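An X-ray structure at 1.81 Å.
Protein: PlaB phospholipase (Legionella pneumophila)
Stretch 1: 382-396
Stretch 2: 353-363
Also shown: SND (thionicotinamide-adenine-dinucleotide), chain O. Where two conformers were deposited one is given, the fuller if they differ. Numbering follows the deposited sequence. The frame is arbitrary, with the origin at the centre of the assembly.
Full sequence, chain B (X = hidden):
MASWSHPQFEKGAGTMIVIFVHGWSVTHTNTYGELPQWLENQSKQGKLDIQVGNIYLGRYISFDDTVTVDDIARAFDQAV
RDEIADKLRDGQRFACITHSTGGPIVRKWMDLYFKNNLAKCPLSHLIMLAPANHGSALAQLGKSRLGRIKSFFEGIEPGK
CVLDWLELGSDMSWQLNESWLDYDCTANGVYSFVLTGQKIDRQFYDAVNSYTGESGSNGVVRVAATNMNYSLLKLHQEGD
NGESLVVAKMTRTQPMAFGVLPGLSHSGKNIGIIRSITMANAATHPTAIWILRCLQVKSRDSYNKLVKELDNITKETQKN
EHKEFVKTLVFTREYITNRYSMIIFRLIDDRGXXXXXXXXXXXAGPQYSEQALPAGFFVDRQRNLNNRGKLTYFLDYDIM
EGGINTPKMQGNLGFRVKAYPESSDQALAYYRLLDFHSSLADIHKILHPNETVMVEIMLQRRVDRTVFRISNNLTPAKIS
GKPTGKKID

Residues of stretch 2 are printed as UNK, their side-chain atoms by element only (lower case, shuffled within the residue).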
# COMPACT_ATOMS: atom_id res chain seq x y z
N GLN B 382 6.53 13.79 -14.27
CA GLN B 382 5.80 12.61 -13.84
C GLN B 382 6.82 11.59 -13.38
O GLN B 382 7.89 11.48 -13.97
CB GLN B 382 4.93 12.03 -14.98
CG GLN B 382 3.56 11.50 -14.54
CD GLN B 382 2.72 10.89 -15.67
OE1 GLN B 382 3.05 9.84 -16.22
NE2 GLN B 382 1.59 11.53 -15.98
N ARG B 383 6.50 10.87 -12.31
CA ARG B 383 7.34 9.78 -11.85
C ARG B 383 6.55 8.49 -11.96
O ARG B 383 5.39 8.43 -11.53
CB ARG B 383 7.83 9.97 -10.41
CG ARG B 383 8.98 9.02 -10.08
CD ARG B 383 9.55 9.25 -8.68
NE ARG B 383 8.60 8.86 -7.64
CZ ARG B 383 8.87 8.91 -6.34
NH1 ARG B 383 10.05 9.34 -5.92
NH2 ARG B 383 7.95 8.52 -5.45
N ASN B 384 7.17 7.48 -12.56
CA ASN B 384 6.49 6.22 -12.81
C ASN B 384 6.11 5.56 -11.49
O ASN B 384 6.90 5.51 -10.54
CB ASN B 384 7.39 5.31 -13.64
CG ASN B 384 6.66 4.05 -14.12
OD1 ASN B 384 6.58 3.05 -13.41
ND2 ASN B 384 6.11 4.11 -15.33
N LEU B 385 4.89 5.05 -11.43
CA LEU B 385 4.38 4.46 -10.20
C LEU B 385 4.91 3.05 -9.96
O LEU B 385 4.92 2.60 -8.81
CB LEU B 385 2.85 4.42 -10.23
CG LEU B 385 2.15 5.78 -10.39
CD1 LEU B 385 0.63 5.59 -10.34
CD2 LEU B 385 2.61 6.76 -9.34
N ASN B 386 5.34 2.35 -11.01
CA ASN B 386 5.91 1.01 -10.83
C ASN B 386 7.41 1.04 -10.58
O ASN B 386 7.93 0.14 -9.92
CB ASN B 386 5.59 0.17 -12.07
CG ASN B 386 4.10 -0.16 -12.19
OD1 ASN B 386 3.47 -0.60 -11.23
ND2 ASN B 386 3.54 0.06 -13.37
N ASN B 387 8.12 2.05 -11.08
CA ASN B 387 9.56 2.17 -10.91
C ASN B 387 9.86 3.63 -10.57
O ASN B 387 9.84 4.48 -11.46
CB ASN B 387 10.31 1.74 -12.17
CG ASN B 387 11.81 1.75 -12.01
OD1 ASN B 387 12.34 2.34 -11.06
ND2 ASN B 387 12.50 1.10 -12.93
N ARG B 388 10.19 3.92 -9.31
CA ARG B 388 10.41 5.30 -8.90
C ARG B 388 11.75 5.85 -9.37
O ARG B 388 12.00 7.05 -9.20
CB ARG B 388 10.31 5.40 -7.38
CG ARG B 388 8.91 5.12 -6.87
CD ARG B 388 8.89 5.02 -5.36
NE ARG B 388 9.09 3.64 -4.91
CZ ARG B 388 9.29 3.30 -3.64
NH1 ARG B 388 9.33 4.22 -2.69
NH2 ARG B 388 9.46 2.02 -3.33
N GLY B 389 12.61 5.02 -9.93
CA GLY B 389 13.79 5.52 -10.59
C GLY B 389 13.54 6.03 -11.99
O GLY B 389 14.48 6.27 -12.74
N LYS B 390 12.28 6.14 -12.40
CA LYS B 390 11.93 6.61 -13.73
C LYS B 390 11.15 7.91 -13.61
O LYS B 390 10.06 7.94 -13.03
CB LYS B 390 11.13 5.55 -14.49
CG LYS B 390 11.84 4.21 -14.60
CD LYS B 390 13.19 4.28 -15.30
CE LYS B 390 13.06 4.62 -16.76
NZ LYS B 390 12.37 3.56 -17.53
N LEU B 391 11.72 8.98 -14.16
CA LEU B 391 11.21 10.33 -13.97
C LEU B 391 11.21 11.02 -15.32
O LEU B 391 12.24 11.06 -16.00
CB LEU B 391 12.08 11.09 -12.96
CG LEU B 391 11.78 12.57 -12.73
CD1 LEU B 391 10.46 12.72 -12.00
CD2 LEU B 391 12.89 13.24 -11.96
N THR B 392 10.05 11.55 -15.73
CA THR B 392 9.91 12.16 -17.04
C THR B 392 9.64 13.65 -16.88
O THR B 392 8.67 14.05 -16.24
CB THR B 392 8.79 11.48 -17.84
OG1 THR B 392 9.14 10.10 -18.07
CG2 THR B 392 8.61 12.14 -19.17
N TYR B 393 10.50 14.47 -17.48
CA TYR B 393 10.29 15.91 -17.56
C TYR B 393 9.89 16.29 -18.97
O TYR B 393 10.41 15.73 -19.94
CB TYR B 393 11.56 16.70 -17.19
CG TYR B 393 11.61 17.20 -15.75
CD1 TYR B 393 11.65 16.32 -14.69
CD2 TYR B 393 11.64 18.55 -15.47
CE1 TYR B 393 11.69 16.76 -13.39
CE2 TYR B 393 11.69 19.01 -14.16
CZ TYR B 393 11.72 18.12 -13.13
OH TYR B 393 11.77 18.57 -11.83
N PHE B 394 9.01 17.26 -19.08
CA PHE B 394 8.53 17.81 -20.33
C PHE B 394 8.83 19.30 -20.31
O PHE B 394 8.38 20.02 -19.40
CB PHE B 394 7.03 17.53 -20.47
CG PHE B 394 6.48 17.76 -21.85
CD1 PHE B 394 7.15 17.28 -22.98
CD2 PHE B 394 5.27 18.41 -22.01
CE1 PHE B 394 6.62 17.49 -24.22
CE2 PHE B 394 4.74 18.61 -23.26
CZ PHE B 394 5.43 18.16 -24.36
N LEU B 395 9.59 19.76 -21.30
CA LEU B 395 10.17 21.09 -21.29
C LEU B 395 9.83 21.83 -22.58
O LEU B 395 9.67 21.23 -23.64
CB LEU B 395 11.71 21.05 -21.17
CG LEU B 395 12.28 20.18 -20.06
CD1 LEU B 395 13.81 20.17 -20.20
CD2 LEU B 395 11.86 20.67 -18.69
N ASP B 396 9.76 23.15 -22.45
CA ASP B 396 9.57 24.03 -23.60
C ASP B 396 10.94 24.28 -24.21
O ASP B 396 11.77 24.99 -23.64
CB ASP B 396 8.89 25.33 -23.17
CG ASP B 396 8.52 26.22 -24.34
OD1 ASP B 396 9.31 26.33 -25.30
OD2 ASP B 396 7.42 26.82 -24.30
N UNK B 353 20.82 -1.83 -8.89
CA UNK B 353 19.68 -1.23 -8.22
C UNK B 353 19.14 -0.06 -9.01
O UNK B 353 19.91 0.71 -9.59
c UNK B 353 20.06 -0.77 -6.81
o UNK B 353 19.68 -2.80 -5.65
c UNK B 353 20.48 -1.91 -5.93
n UNK B 353 21.75 -1.89 -5.48
N UNK B 354 17.82 0.07 -9.05
CA UNK B 354 17.20 1.33 -9.40
C UNK B 354 17.18 2.21 -8.16
O UNK B 354 16.93 1.73 -7.05
n UNK B 354 15.63 1.51 -12.44
c UNK B 354 15.93 -0.59 -11.91
c UNK B 354 15.67 0.82 -13.57
n UNK B 354 15.85 -0.45 -13.27
c UNK B 354 15.80 1.12 -9.95
c UNK B 354 15.79 0.65 -11.37
N UNK B 355 17.49 3.48 -8.34
CA UNK B 355 17.50 4.43 -7.25
C UNK B 355 16.12 5.05 -7.10
O UNK B 355 15.55 5.53 -8.08
c UNK B 355 20.27 3.82 -6.74
c UNK B 355 18.56 5.51 -7.50
c UNK B 355 19.97 4.95 -7.71
c UNK B 355 21.00 6.07 -7.58
N UNK B 356 15.58 5.01 -5.88
CA UNK B 356 14.26 5.54 -5.59
C UNK B 356 14.29 6.78 -4.71
O UNK B 356 13.23 7.39 -4.50
c UNK B 356 12.96 3.45 -2.63
c UNK B 356 13.36 4.47 -4.93
c UNK B 356 13.15 3.30 -5.86
c UNK B 356 13.98 3.96 -3.63
N UNK B 357 15.44 7.15 -4.15
CA UNK B 357 15.56 8.29 -3.24
C UNK B 357 16.63 9.25 -3.77
O UNK B 357 17.82 9.04 -3.54
o UNK B 357 15.41 5.73 -0.84
c UNK B 357 15.91 7.84 -1.83
c UNK B 357 14.94 6.80 -1.29
o UNK B 357 13.72 7.05 -1.31
N UNK B 358 16.20 10.31 -4.46
CA UNK B 358 17.14 11.20 -5.12
C UNK B 358 16.45 12.52 -5.44
O UNK B 358 15.23 12.58 -5.60
c UNK B 358 14.48 9.81 -9.11
o UNK B 358 13.44 9.56 -9.96
c UNK B 358 17.69 10.58 -6.41
c UNK B 358 16.59 10.31 -7.37
c UNK B 358 16.17 11.27 -8.28
c UNK B 358 15.12 11.02 -9.15
c UNK B 358 14.86 8.84 -8.21
c UNK B 358 15.91 9.10 -7.34
N UNK B 359 17.27 13.57 -5.55
CA UNK B 359 16.87 14.86 -6.10
C UNK B 359 17.62 15.08 -7.42
O UNK B 359 18.85 14.95 -7.46
o UNK B 359 15.17 15.71 -3.93
o UNK B 359 16.97 16.27 -2.80
c UNK B 359 16.39 15.99 -3.87
c UNK B 359 17.21 16.01 -5.15
N UNK B 360 16.88 15.44 -8.47
CA UNK B 360 17.43 15.65 -9.79
C UNK B 360 17.22 17.09 -10.23
O UNK B 360 16.08 17.58 -10.26
c UNK B 360 16.93 15.73 -13.10
c UNK B 360 17.48 14.63 -12.17
c UNK B 360 16.80 14.70 -10.81
c UNK B 360 17.29 13.27 -12.76
N UNK B 361 18.31 17.74 -10.62
CA UNK B 361 18.31 19.16 -10.96
C UNK B 361 18.77 19.36 -12.38
O UNK B 361 19.78 18.80 -12.79
o UNK B 361 18.00 19.74 -4.58
c UNK B 361 17.75 20.78 -6.69
c UNK B 361 18.05 20.82 -8.02
c UNK B 361 19.15 18.87 -6.45
c UNK B 361 18.30 19.80 -5.91
c UNK B 361 19.45 18.92 -7.78
c UNK B 361 19.23 19.95 -10.05
c UNK B 361 18.90 19.89 -8.60
N UNK B 362 18.03 20.17 -13.12
CA UNK B 362 18.57 20.88 -14.26
C UNK B 362 19.41 22.05 -13.78
O UNK B 362 19.11 22.68 -12.76
c UNK B 362 16.40 19.10 -15.30
c UNK B 362 17.44 21.39 -15.16
c UNK B 362 17.28 20.15 -17.35
c UNK B 362 16.63 20.40 -16.01
N UNK B 363 20.48 22.36 -14.51
CA UNK B 363 21.34 23.48 -14.16
C UNK B 363 21.64 24.29 -15.41
O UNK B 363 21.64 23.76 -16.53
c UNK B 363 22.37 22.25 -12.23
c UNK B 363 22.63 23.03 -13.53
o UNK B 363 23.34 22.20 -14.45
PA SND O . 4.80 15.52 -8.30
O1A SND O . 3.70 14.92 -9.09
O2A SND O . 5.33 16.84 -8.82
O5B SND O . 6.08 14.53 -8.17
C5B SND O . 5.83 13.12 -8.00
C4B SND O . 7.05 12.45 -7.42
O4B SND O . 8.19 12.68 -8.28
C3B SND O . 7.48 12.94 -6.03
O3B SND O . 7.94 11.85 -5.24
C2B SND O . 8.59 13.92 -6.35
O2B SND O . 9.52 14.09 -5.29
C1B SND O . 9.25 13.21 -7.52
N9A SND O . 10.03 14.10 -8.38
C8A SND O . 9.54 15.05 -9.23
N7A SND O . 10.46 15.81 -9.77
C5A SND O . 11.64 15.32 -9.23
C6A SND O . 12.98 15.73 -9.36
N6A SND O . 13.38 16.73 -10.16
N1A SND O . 13.91 15.07 -8.64
C2A SND O . 13.53 14.04 -7.88
N3A SND O . 12.30 13.55 -7.70
C4A SND O . 11.40 14.25 -8.39
O3 SND O . 4.34 15.75 -6.80
PN SND O . 5.02 16.17 -5.41
O1N SND O . 6.23 16.97 -5.68
O2N SND O . 5.13 14.94 -4.59
O5D SND O . 3.83 17.11 -4.88
C5D SND O . 2.73 16.55 -4.11
C4D SND O . 1.43 17.27 -4.42
O4D SND O . 1.62 18.71 -4.32
C3D SND O . 0.85 17.05 -5.82
O3D SND O . -0.58 17.18 -5.78
C2D SND O . 1.48 18.20 -6.61
O2D SND O . 0.75 18.53 -7.78
C1D SND O . 1.39 19.31 -5.57
N1N SND O . 2.48 20.34 -5.81
C2N SND O . 3.70 20.09 -5.30
C3N SND O . 4.71 21.02 -5.43
C7N SND O . 6.03 20.79 -4.78
S7N SND O . 6.74 21.98 -3.86
N7N SND O . 6.56 19.59 -4.90
C4N SND O . 4.45 22.20 -6.11
C5N SND O . 3.19 22.43 -6.64
C6N SND O . 2.21 21.48 -6.49

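Position 353 carries two carbons beyond the backbone, the second bearing one oxygen and one nitrogen, and lies out of reach of stretch 1. A terminal amide this short makes it N353; its ND2 is hydrogen-bonded elsewhere in the structure. At position 354 one carbon leads to a five-membered ring of three carbons and two nitrogens, which identifies H354. Its CA-to-CB bond points toward stretch 1, and the amide nitrogen of N387 lies over one face of the imidazole, with ND2 of N387 3.2 Å from ND1 of H354.

Position 355 has four side-chain carbons forked at the second, the pattern of leucine. The CA-to-CB bond of L355 points sideways and the end of the side chain leads away from stretch 1, and its backbone makes the contact instead: L355 O sits 3.1 Å from G389 CA. An ideal CB on G389 would come within 2.9 Å of L355 O, so the close approach relies on the absence of a side chain there. Four carbons also make up position 356, but the fork is at the first and one arm is two carbons long, which gives I356. The end of that arm lies over one face of the R388 guanidinium, with I356 CD1 3.7 Å from R388 NH1, and the residue has 77 Å² covered by stretch 1.

Position 357 has two carbons, the second carrying two oxygens: a carboxylate, hence D357. It is exposed and makes no contact with stretch 1. Position 358 shows one carbon followed by a six-carbon ring bearing one oxygen, the phenol of Y358. Although its CA-to-CB bond points sideways, the ring reaches stretch 1, where Y358 OH donates a hydrogen bond to R388 O at 3.0 Å. The same hydroxyl is 3.6 Å from L391 CB, and L391 CD2 lies at the edge of the ring, 4.2 Å from Y358 CE2.

Position 359 is another two-carbon side chain ending in two oxygens, D359, and it points away. Position 360 has four carbons forked at the second and points toward stretch 1; this is L360, whose CB packs 4.3 Å from L391 CD2. At position 361 a carbon and a six-membered ring with one oxygen define Y361, directed away. Position 362 again has four carbons forked at the second and turns back toward stretch 1: L362, with CD1 4.5 Å from L395 CD1. Position 363, one carbon carrying an oxygen and a carbon, is T363, out of reach.

The contact therefore changes character along its length. At the N387 to K390 turn, loop meets loop closely, and the phenol of Y358 ties down the carbonyl of R388. Beyond it, the N-to-C directions of the two strands differ by 25° and their axes approach to 10.5 Å, too far for backbone pairing, and the space between is filled by leucine side chains, L391 with L360 and L395 with L362, together with the adenine of the dinucleotide. The adenine joins both sides: its N6A donates to L360 O (2.8 Å) and Y393 OH (3.0 Å), while L360 N donates to its N1A (3.0 Å).

Stretch 2 353-363: NHLIDYDLYLT
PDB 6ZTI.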